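Local coordinates for neuraminidase (Influenza A virus, PDB 4GDI), which forms a homotetrameric, neuraminidase-like viral ectodomain whose presumed role, removing terminal sialic acid from glycoconjugates, is uncertain because its putative active site has diverged, at residues 25-30 against 354-358; 32-36 against 63-67; 53-59 against 78-84. Residue numbers count along the deposited sequence, not the author numbering.

Contact 1: 25-30 against 354-358; sequences HRGFPW and QELST
H25, E355 and T358 carry most of this contact between the end of strand 20-25, with the loop that follows, and 354-358 of strand 352-362. The two segments run antiparallel, their end-to-end directions 166° apart. H25 (phi/psi -156/115) and T358 (-134/146) form one antiparallel hydrogen-bonded pair, CA-CA 5.2 Å: T358 N donates to H25 O at 2.8 Å, and H25 N returns a weak bond to T358 O at 3.4 Å. Both side chains lie on the same face, H25 CB 3.2 Å from T358 OG1; the T358 hydroxyl is hydrogen-bonded to T24. The t rotamer of H25 lays its ring along the strand, with CD2 3.3 Å from L356 O. Water 1 bridges H25 NE2 (2.8 Å) to L356 O (2.7 Å) and E355 OE1 (3.1 Å). Past R26 the loop leaves the ladder; G27 CA makes a CA-H...O contact with L356 O (3.3 Å) and lies 4.1 Å from E355 CB. E355, with chi1 and chi2 both m, points toward the loop and sets OE1 3.9 Å from F28 CD1 and OE2 4.1 Å from W30 CD1, at the edge of each ring. P29 centres an inverse gamma turn, and F28 packs on Y80 of the second subunit. The N-terminal strand thus completes the sheet of the C-terminal strands, the "velcro" closure known from beta-propellers. H25-T358 is the last pair between strands 20-25 and 352-362; past it, water-mediated and CA-H...O contacts replace direct pairing, so no further backbone hydrogen bond joins the segments.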
loop_
_atom_site.group_PDB
_atom_site.type_symbol
_atom_site.label_atom_id
_atom_site.label_comp_id
_atom_site.label_asym_id
_atom_site.label_seq_id
_atom_site.Cartn_x
_atom_site.Cartn_y
_atom_site.Cartn_z
ATOM N N HIS A 25 12.185 -15.256 9.907
ATOM C CA HIS A 25 11.121 -14.388 10.386
ATOM C C HIS A 25 10.705 -14.861 11.764
ATOM O O HIS A 25 10.238 -15.974 11.928
ATOM C CB HIS A 25 9.937 -14.407 9.398
ATOM C CG HIS A 25 8.678 -13.783 9.928
ATOM N ND1 HIS A 25 8.360 -12.457 9.726
ATOM C CD2 HIS A 25 7.643 -14.315 10.625
ATOM C CE1 HIS A 25 7.195 -12.193 10.293
ATOM N NE2 HIS A 25 6.737 -13.302 10.845
ATOM N N ARG A 26 10.929 -14.038 12.775
ATOM C CA ARG A 26 10.359 -14.317 14.079
ATOM C C ARG A 26 8.933 -13.798 14.071
ATOM O O ARG A 26 8.623 -12.809 13.405
ATOM C CB ARG A 26 11.177 -13.653 15.180
ATOM C CG ARG A 26 12.609 -14.105 15.168
ATOM C CD ARG A 26 13.397 -13.520 16.297
ATOM N NE ARG A 26 13.023 -14.134 17.559
ATOM C CZ ARG A 26 13.796 -14.140 18.633
ATOM N NH1 ARG A 26 14.989 -13.561 18.597
ATOM N NH2 ARG A 26 13.373 -14.726 19.740
ATOM N N GLY A 27 8.053 -14.473 14.783
ATOM C CA GLY A 27 6.694 -13.986 14.895
ATOM C C GLY A 27 6.733 -12.587 15.474
ATOM O O GLY A 27 7.657 -12.240 16.206
ATOM N N PHE A 28 5.744 -11.771 15.143
ATOM C CA PHE A 28 5.659 -10.460 15.758
ATOM C C PHE A 28 5.539 -10.683 17.275
ATOM O O PHE A 28 4.824 -11.583 17.718
ATOM C CB PHE A 28 4.505 -9.659 15.146
ATOM C CG PHE A 28 4.803 -9.177 13.746
ATOM C CD1 PHE A 28 4.543 -9.984 12.645
ATOM C CD2 PHE A 28 5.384 -7.936 13.534
ATOM C CE1 PHE A 28 4.840 -9.549 11.353
ATOM C CE2 PHE A 28 5.690 -7.495 12.246
ATOM C CZ PHE A 28 5.416 -8.302 11.158
ATOM N N PRO A 29 6.289 -9.896 18.068
ATOM C CA PRO A 29 6.497 -10.165 19.493
ATOM C C PRO A 29 5.360 -9.643 20.383
ATOM O O PRO A 29 5.638 -9.016 21.402
ATOM C CB PRO A 29 7.781 -9.385 19.785
ATOM C CG PRO A 29 7.672 -8.189 18.906
ATOM C CD PRO A 29 7.005 -8.678 17.637
ATOM N N TRP A 30 4.111 -9.900 20.002
ATOM C CA TRP A 30 2.962 -9.450 20.787
ATOM C C TRP A 30 2.858 -10.171 22.137
ATOM O O TRP A 30 3.409 -11.254 22.331
ATOM C CB TRP A 30 1.662 -9.645 20.003
ATOM C CG TRP A 30 1.684 -9.043 18.610
ATOM C CD1 TRP A 30 1.180 -9.604 17.474
ATOM C CD2 TRP A 30 2.246 -7.782 18.215
ATOM N NE1 TRP A 30 1.377 -8.769 16.400
ATOM C CE2 TRP A 30 2.033 -7.647 16.825
ATOM C CE3 TRP A 30 2.904 -6.756 18.897
ATOM C CZ2 TRP A 30 2.455 -6.534 16.108
ATOM C CZ3 TRP A 30 3.320 -5.642 18.180
ATOM C CH2 TRP A 30 3.094 -5.542 16.800
ATOM N N GLN A 354 -1.450 -17.182 18.572
ATOM C CA GLN A 354 -0.266 -17.757 17.944
ATOM C C GLN A 354 0.234 -16.871 16.809
ATOM O O GLN A 354 -0.543 -16.320 16.023
ATOM C CB GLN A 354 -0.522 -19.175 17.441
ATOM C CG GLN A 354 -1.783 -19.338 16.652
ATOM C CD GLN A 354 -2.957 -19.635 17.545
ATOM O OE1 GLN A 354 -2.784 -20.135 18.657
ATOM N NE2 GLN A 354 -4.163 -19.320 17.072
ATOM N N GLU A 355 1.551 -16.740 16.752
ATOM C CA GLU A 355 2.218 -16.027 15.687
ATOM C C GLU A 355 3.180 -16.987 14.984
ATOM O O GLU A 355 3.867 -17.780 15.633
ATOM C CB GLU A 355 2.963 -14.828 16.278
ATOM C CG GLU A 355 2.095 -13.580 16.408
ATOM C CD GLU A 355 1.677 -13.038 15.055
ATOM O OE1 GLU A 355 2.556 -12.926 14.168
ATOM O OE2 GLU A 355 0.474 -12.742 14.874
ATOM N N LEU A 356 3.220 -16.935 13.664
ATOM C CA LEU A 356 4.077 -17.836 12.905
ATOM C C LEU A 356 5.481 -17.267 12.847
ATOM O O LEU A 356 5.671 -16.095 12.533
ATOM C CB LEU A 356 3.577 -18.020 11.464
ATOM C CG LEU A 356 2.417 -18.957 11.158
ATOM C CD1 LEU A 356 2.383 -19.240 9.646
ATOM C CD2 LEU A 356 2.478 -20.266 11.956
ATOM N N SER A 357 6.457 -18.097 13.167
ATOM C CA SER A 357 7.830 -17.811 12.801
ATOM C C SER A 357 8.215 -18.778 11.676
ATOM O O SER A 357 7.542 -19.790 11.442
ATOM C CB SER A 357 8.741 -18.009 13.999
ATOM O OG SER A 357 8.819 -19.388 14.302
ATOM N N THR A 358 9.296 -18.474 10.981
ATOM C CA THR A 358 9.753 -19.331 9.891
ATOM C C THR A 358 11.255 -19.546 10.009
ATOM O O THR A 358 11.973 -18.649 10.446
ATOM C CB THR A 358 9.456 -18.724 8.503
ATOM O OG1 THR A 358 10.088 -17.450 8.385
ATOM C CG2 THR A 358 7.980 -18.558 8.260
HETATM O O HOH W 1 4.153 -13.955 11.726
#

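Contact 2: 32-36 against 63-67; sequences PELPG and SANQH
The shortest polar contact is S63 OG donating to P35 O at 2.6 Å; chi1 p of S63 aims the hydroxyl at the loop, where it also meets L38 N. Beside it the Q66 amide grips both backbone groups of L34: L34 N donates to Q66 OE1 at 3.0 Å, and Q66 NE2 to L34 O at 2.9 Å. A side-chain amide thereby imitates a strand partner for the extended run E33 to G36 (psi 156 to 160°). Water 2 adds a bridge, donating to L34 O (2.9 Å) and accepting from Q66 N (2.9 Å). Q66 can reach because A64 to H67 is a type I' turn, with N65 at 41/49 and Q66 at 78/-11, and because its chi1 and chi2 are both m. Around these bonds, Q66 OE1 lies 3.1 Å from E33 CA, L34 CD1 lies 3.8 Å from S63 CB, and G36 C comes 3.3 Å from S63 OG. A cis peptide precedes P32. E33 OE1 accepts from N70 N of the second subunit. The contact thus pins the tight hairpin between strands 53-64 and 67-68 to the loop that leads from strand 20-25 to strand 39-42.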
loop_
_atom_site.group_PDB
_atom_site.type_symbol
_atom_site.label_atom_id
_atom_site.label_comp_id
_atom_site.label_asym_id
_atom_site.label_seq_id
_atom_site.Cartn_x
_atom_site.Cartn_y
_atom_site.Cartn_z
ATOM N N PRO A 32 2.273 -9.138 26.583
ATOM C CA PRO A 32 0.864 -9.390 26.931
ATOM C C PRO A 32 -0.122 -8.458 26.241
ATOM O O PRO A 32 -1.329 -8.701 26.291
ATOM C CB PRO A 32 0.833 -9.177 28.448
ATOM C CG PRO A 32 1.935 -8.206 28.714
ATOM C CD PRO A 32 3.027 -8.580 27.721
ATOM N N GLU A 33 0.374 -7.412 25.592
ATOM C CA GLU A 33 -0.502 -6.530 24.826
ATOM C C GLU A 33 -0.265 -6.642 23.307
ATOM O O GLU A 33 0.801 -7.043 22.858
ATOM C CB GLU A 33 -0.335 -5.084 25.300
ATOM C CG GLU A 33 -0.849 -4.856 26.715
ATOM C CD GLU A 33 -0.761 -3.406 27.158
ATOM O OE1 GLU A 33 0.173 -2.701 26.722
ATOM O OE2 GLU A 33 -1.630 -2.976 27.951
ATOM N N LEU A 34 -1.282 -6.302 22.531
ATOM C CA LEU A 34 -1.136 -6.200 21.089
ATOM C C LEU A 34 -1.869 -4.970 20.579
ATOM O O LEU A 34 -2.771 -4.458 21.236
ATOM C CB LEU A 34 -1.624 -7.463 20.368
ATOM C CG LEU A 34 -2.864 -8.210 20.838
ATOM C CD1 LEU A 34 -4.006 -7.269 21.176
ATOM C CD2 LEU A 34 -3.289 -9.189 19.755
ATOM N N PRO A 35 -1.455 -4.470 19.414
ATOM C CA PRO A 35 -2.084 -3.270 18.866
ATOM C C PRO A 35 -3.504 -3.554 18.395
ATOM O O PRO A 35 -3.852 -4.714 18.185
ATOM C CB PRO A 35 -1.172 -2.898 17.689
ATOM C CG PRO A 35 -0.482 -4.168 17.315
ATOM C CD PRO A 35 -0.340 -4.959 18.580
ATOM N N GLY A 36 -4.319 -2.509 18.264
ATOM C CA GLY A 36 -5.681 -2.664 17.778
ATOM C C GLY A 36 -5.724 -2.913 16.280
ATOM O O GLY A 36 -4.766 -2.611 15.570
ATOM N N SER A 63 -8.534 -7.373 17.049
ATOM C CA SER A 63 -8.222 -6.767 18.341
ATOM C C SER A 63 -8.763 -5.345 18.481
ATOM O O SER A 63 -8.757 -4.555 17.531
ATOM C CB SER A 63 -6.714 -6.729 18.540
ATOM O OG SER A 63 -6.118 -5.918 17.542
ATOM N N ALA A 64 -9.200 -5.021 19.692
ATOM C CA ALA A 64 -9.611 -3.667 20.044
ATOM C C ALA A 64 -9.347 -3.422 21.534
ATOM O O ALA A 64 -9.869 -4.143 22.391
ATOM C CB ALA A 64 -11.082 -3.469 19.723
ATOM N N ASN A 65 -8.516 -2.430 21.838
ATOM C CA ASN A 65 -8.149 -2.134 23.225
ATOM C C ASN A 65 -7.899 -3.399 24.039
ATOM O O ASN A 65 -8.449 -3.562 25.134
ATOM C CB ASN A 65 -9.250 -1.318 23.909
ATOM C CG ASN A 65 -9.649 -0.098 23.111
ATOM O OD1 ASN A 65 -8.859 0.832 22.944
ATOM N ND2 ASN A 65 -10.885 -0.092 22.618
ATOM N N GLN A 66 -7.094 -4.299 23.483
ATOM C CA GLN A 66 -6.664 -5.519 24.176
ATOM C C GLN A 66 -7.715 -6.633 24.226
ATOM O O GLN A 66 -7.398 -7.774 24.589
ATOM C CB GLN A 66 -6.160 -5.206 25.590
ATOM C CG GLN A 66 -5.026 -4.191 25.616
ATOM C CD GLN A 66 -3.957 -4.499 24.573
ATOM O OE1 GLN A 66 -3.496 -5.638 24.447
ATOM N NE2 GLN A 66 -3.579 -3.487 23.806
ATOM N N HIS A 67 -8.951 -6.323 23.851
ATOM C CA HIS A 67 -9.982 -7.354 23.779
ATOM C C HIS A 67 -10.413 -7.587 22.338
ATOM O O HIS A 67 -9.877 -6.981 21.416
ATOM C CB HIS A 67 -11.174 -6.977 24.665
ATOM C CG HIS A 67 -10.787 -6.699 26.082
ATOM N ND1 HIS A 67 -10.462 -5.435 26.530
ATOM C CD2 HIS A 67 -10.629 -7.526 27.143
ATOM C CE1 HIS A 67 -10.140 -5.494 27.810
ATOM N NE2 HIS A 67 -10.232 -6.751 28.207
HETATM O O HOH W 2 -5.625 -4.080 21.011
#

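Contact 3: 53-59 against 78-84; sequences CFKFFIA and SLYKTPI
Backbone hydrogen bonds define this antiparallel strand pair, the axes 4.5 Å apart and at 153°. K55 pairs with T82 (K55 N to T82 O 2.8 Å, T82 N to K55 O 2.9 Å) and F57 with Y80 (F57 N to Y80 O 3.0 Å, Y80 N to F57 O 2.8 Å); F56-K81 and I58-L79 are non-hydrogen-bonded pairs. Flanking the ladder are I84 N to C53 O (3.1 Å), past the strand end, and A59 N to S78 O (3.1 Å); water 3 joins A59 O (2.5 Å) to S78 N (3.1 Å). K81, p then t throughout, lays CB 4.0 Å from the F56 ring centroid (CH-pi) and NZ 3.9 Å from that of F54 (cation-pi). On the face of F57 and Y80, Y80 CB stands 3.8 Å from the F57 ring centroid. C53 is disulfide-bonded to C48. In this propeller blade, strand 39-42 flanks 53-64 and strand 94-98 flanks 78-83. CH-pi and apolar packing, not ring stacking, fill both faces, and cation-pi attraction holds the K81 ammonium.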
loop_
_atom_site.group_PDB
_atom_site.type_symbol
_atom_site.label_atom_id
_atom_site.label_comp_id
_atom_site.label_asym_id
_atom_site.label_seq_id
_atom_site.Cartn_x
_atom_site.Cartn_y
_atom_site.Cartn_z
ATOM N N CYS A 53 6.839 -14.503 -0.060
ATOM C CA CYS A 53 6.044 -15.491 0.653
ATOM C C CYS A 53 4.948 -14.824 1.467
ATOM O O CYS A 53 5.037 -13.642 1.812
ATOM C CB CYS A 53 6.949 -16.340 1.541
ATOM S SG CYS A 53 8.221 -17.179 0.602
ATOM N N PHE A 54 3.898 -15.587 1.734
ATOM C CA PHE A 54 2.716 -15.072 2.399
ATOM C C PHE A 54 2.303 -16.003 3.533
ATOM O O PHE A 54 2.582 -17.203 3.510
ATOM C CB PHE A 54 1.548 -14.929 1.407
ATOM C CG PHE A 54 1.846 -14.011 0.252
ATOM C CD1 PHE A 54 2.505 -14.487 -0.877
ATOM C CD2 PHE A 54 1.481 -12.671 0.301
ATOM C CE1 PHE A 54 2.804 -13.640 -1.949
ATOM C CE2 PHE A 54 1.783 -11.809 -0.764
ATOM C CZ PHE A 54 2.441 -12.302 -1.894
ATOM N N LYS A 55 1.635 -15.416 4.514
ATOM C CA LYS A 55 0.940 -16.147 5.558
ATOM C C LYS A 55 -0.522 -16.284 5.157
ATOM O O LYS A 55 -1.225 -15.287 4.991
ATOM C CB LYS A 55 1.055 -15.400 6.890
ATOM C CG LYS A 55 0.253 -16.032 8.020
ATOM C CD LYS A 55 0.550 -15.372 9.363
ATOM C CE LYS A 55 -0.714 -14.795 9.987
ATOM N NZ LYS A 55 -0.427 -13.798 11.055
ATOM N N PHE A 56 -0.968 -17.524 4.988
ATOM C CA PHE A 56 -2.370 -17.835 4.776
ATOM C C PHE A 56 -2.943 -18.289 6.120
ATOM O O PHE A 56 -2.286 -19.024 6.850
ATOM C CB PHE A 56 -2.525 -18.954 3.744
ATOM C CG PHE A 56 -2.176 -18.541 2.344
ATOM C CD1 PHE A 56 -0.862 -18.475 1.945
ATOM C CD2 PHE A 56 -3.167 -18.240 1.428
ATOM C CE1 PHE A 56 -0.541 -18.100 0.669
ATOM C CE2 PHE A 56 -2.845 -17.869 0.146
ATOM C CZ PHE A 56 -1.544 -17.793 -0.229
ATOM N N PHE A 57 -4.165 -17.877 6.429
ATOM C CA PHE A 57 -4.744 -18.172 7.732
ATOM C C PHE A 57 -6.252 -17.970 7.793
ATOM O O PHE A 57 -6.829 -17.242 6.982
ATOM C CB PHE A 57 -4.079 -17.308 8.810
ATOM C CG PHE A 57 -4.320 -15.830 8.649
ATOM C CD1 PHE A 57 -3.494 -15.062 7.854
ATOM C CD2 PHE A 57 -5.357 -15.208 9.324
ATOM C CE1 PHE A 57 -3.715 -13.698 7.711
ATOM C CE2 PHE A 57 -5.578 -13.843 9.189
ATOM C CZ PHE A 57 -4.758 -13.090 8.385
ATOM N N ILE A 58 -6.892 -18.629 8.759
ATOM C CA ILE A 58 -8.303 -18.405 9.009
ATOM C C ILE A 58 -8.388 -17.316 10.073
ATOM O O ILE A 58 -7.757 -17.429 11.131
ATOM C CB ILE A 58 -9.014 -19.680 9.507
ATOM C CG1 ILE A 58 -8.716 -20.874 8.592
ATOM C CG2 ILE A 58 -10.514 -19.453 9.598
ATOM C CD1 ILE A 58 -9.110 -20.657 7.135
ATOM N N ALA A 59 -9.149 -16.259 9.803
ATOM C CA ALA A 59 -9.322 -15.185 10.785
ATOM C C ALA A 59 -10.395 -15.578 11.788
ATOM O O ALA A 59 -11.408 -16.166 11.413
ATOM C CB ALA A 59 -9.717 -13.890 10.104
ATOM N N SER A 78 -13.307 -17.126 7.407
ATOM C CA SER A 78 -12.734 -16.821 6.097
ATOM C C SER A 78 -11.212 -16.919 6.101
ATOM O O SER A 78 -10.540 -16.612 7.096
ATOM C CB SER A 78 -13.166 -15.423 5.642
ATOM O OG SER A 78 -14.557 -15.391 5.339
ATOM N N LEU A 79 -10.691 -17.366 4.966
ATOM C CA LEU A 79 -9.268 -17.436 4.705
ATOM C C LEU A 79 -8.737 -16.076 4.233
ATOM O O LEU A 79 -9.324 -15.445 3.345
ATOM C CB LEU A 79 -9.038 -18.474 3.600
ATOM C CG LEU A 79 -7.633 -18.558 3.023
ATOM C CD1 LEU A 79 -6.664 -19.176 4.045
ATOM C CD2 LEU A 79 -7.672 -19.355 1.714
ATOM N N TYR A 80 -7.608 -15.662 4.799
ATOM C CA TYR A 80 -6.943 -14.404 4.468
ATOM C C TYR A 80 -5.498 -14.707 4.124
ATOM O O TYR A 80 -4.987 -15.773 4.460
ATOM C CB TYR A 80 -6.905 -13.444 5.675
ATOM C CG TYR A 80 -8.207 -12.792 6.062
ATOM C CD1 TYR A 80 -9.262 -13.542 6.568
ATOM C CD2 TYR A 80 -8.369 -11.411 5.961
ATOM C CE1 TYR A 80 -10.454 -12.934 6.939
ATOM C CE2 TYR A 80 -9.556 -10.793 6.329
ATOM C CZ TYR A 80 -10.595 -11.560 6.811
ATOM O OH TYR A 80 -11.769 -10.949 7.189
ATOM N N LYS A 81 -4.830 -13.758 3.481
ATOM C CA LYS A 81 -3.389 -13.835 3.350
ATOM C C LYS A 81 -2.743 -12.475 3.542
ATOM O O LYS A 81 -3.314 -11.425 3.216
ATOM C CB LYS A 81 -2.968 -14.451 2.019
ATOM C CG LYS A 81 -3.009 -13.524 0.826
ATOM C CD LYS A 81 -2.182 -14.114 -0.313
ATOM C CE LYS A 81 -2.390 -13.365 -1.625
ATOM N NZ LYS A 81 -1.283 -13.643 -2.596
ATOM N N THR A 82 -1.540 -12.527 4.093
ATOM C CA THR A 82 -0.757 -11.349 4.442
ATOM C C THR A 82 0.694 -11.581 4.017
ATOM O O THR A 82 1.225 -12.675 4.224
ATOM C CB THR A 82 -0.771 -11.147 5.983
ATOM O OG1 THR A 82 -2.119 -10.962 6.421
ATOM C CG2 THR A 82 0.057 -9.943 6.387
ATOM N N PRO A 83 1.349 -10.561 3.440
ATOM C CA PRO A 83 2.788 -10.692 3.159
ATOM C C PRO A 83 3.564 -11.021 4.423
ATOM O O PRO A 83 3.313 -10.444 5.478
ATOM C CB PRO A 83 3.181 -9.304 2.625
ATOM C CG PRO A 83 1.923 -8.723 2.104
ATOM C CD PRO A 83 0.814 -9.266 2.982
ATOM N N ILE A 84 4.502 -11.951 4.320
ATOM C CA ILE A 84 5.157 -12.480 5.511
ATOM C C ILE A 84 5.795 -11.382 6.392
ATOM O O ILE A 84 5.732 -11.440 7.630
ATOM C CB ILE A 84 6.200 -13.553 5.124
ATOM C CG1 ILE A 84 6.628 -14.339 6.358
ATOM C CG2 ILE A 84 7.384 -12.927 4.403
ATOM C CD1 ILE A 84 5.495 -15.127 6.975
HETATM O O HOH W 3 -13.155 -15.199 9.829
#

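Following the chain from its N terminus, 25-30 leaves strand 20-25 and meets 354-358 over 300 residues later, so contact 1 closes a loop that holds both other contacts. Contacts 2 and 3 cross, since 32-36, 53-59, 63-67 and 78-84 alternate; both draw on strand 53-64, contact 2 at its end and the hairpin beyond, contact 3 earlier along it. W30 CE3 lies 3.7 Å from P35 CD, linking contacts 1 and 2, while H25 CE1 lies 3.1 Å from I84 O, linking 1 and 3. Together they tie the sheet closed by the N-terminal strand to the next one, built round strands 53-64 and 78-83.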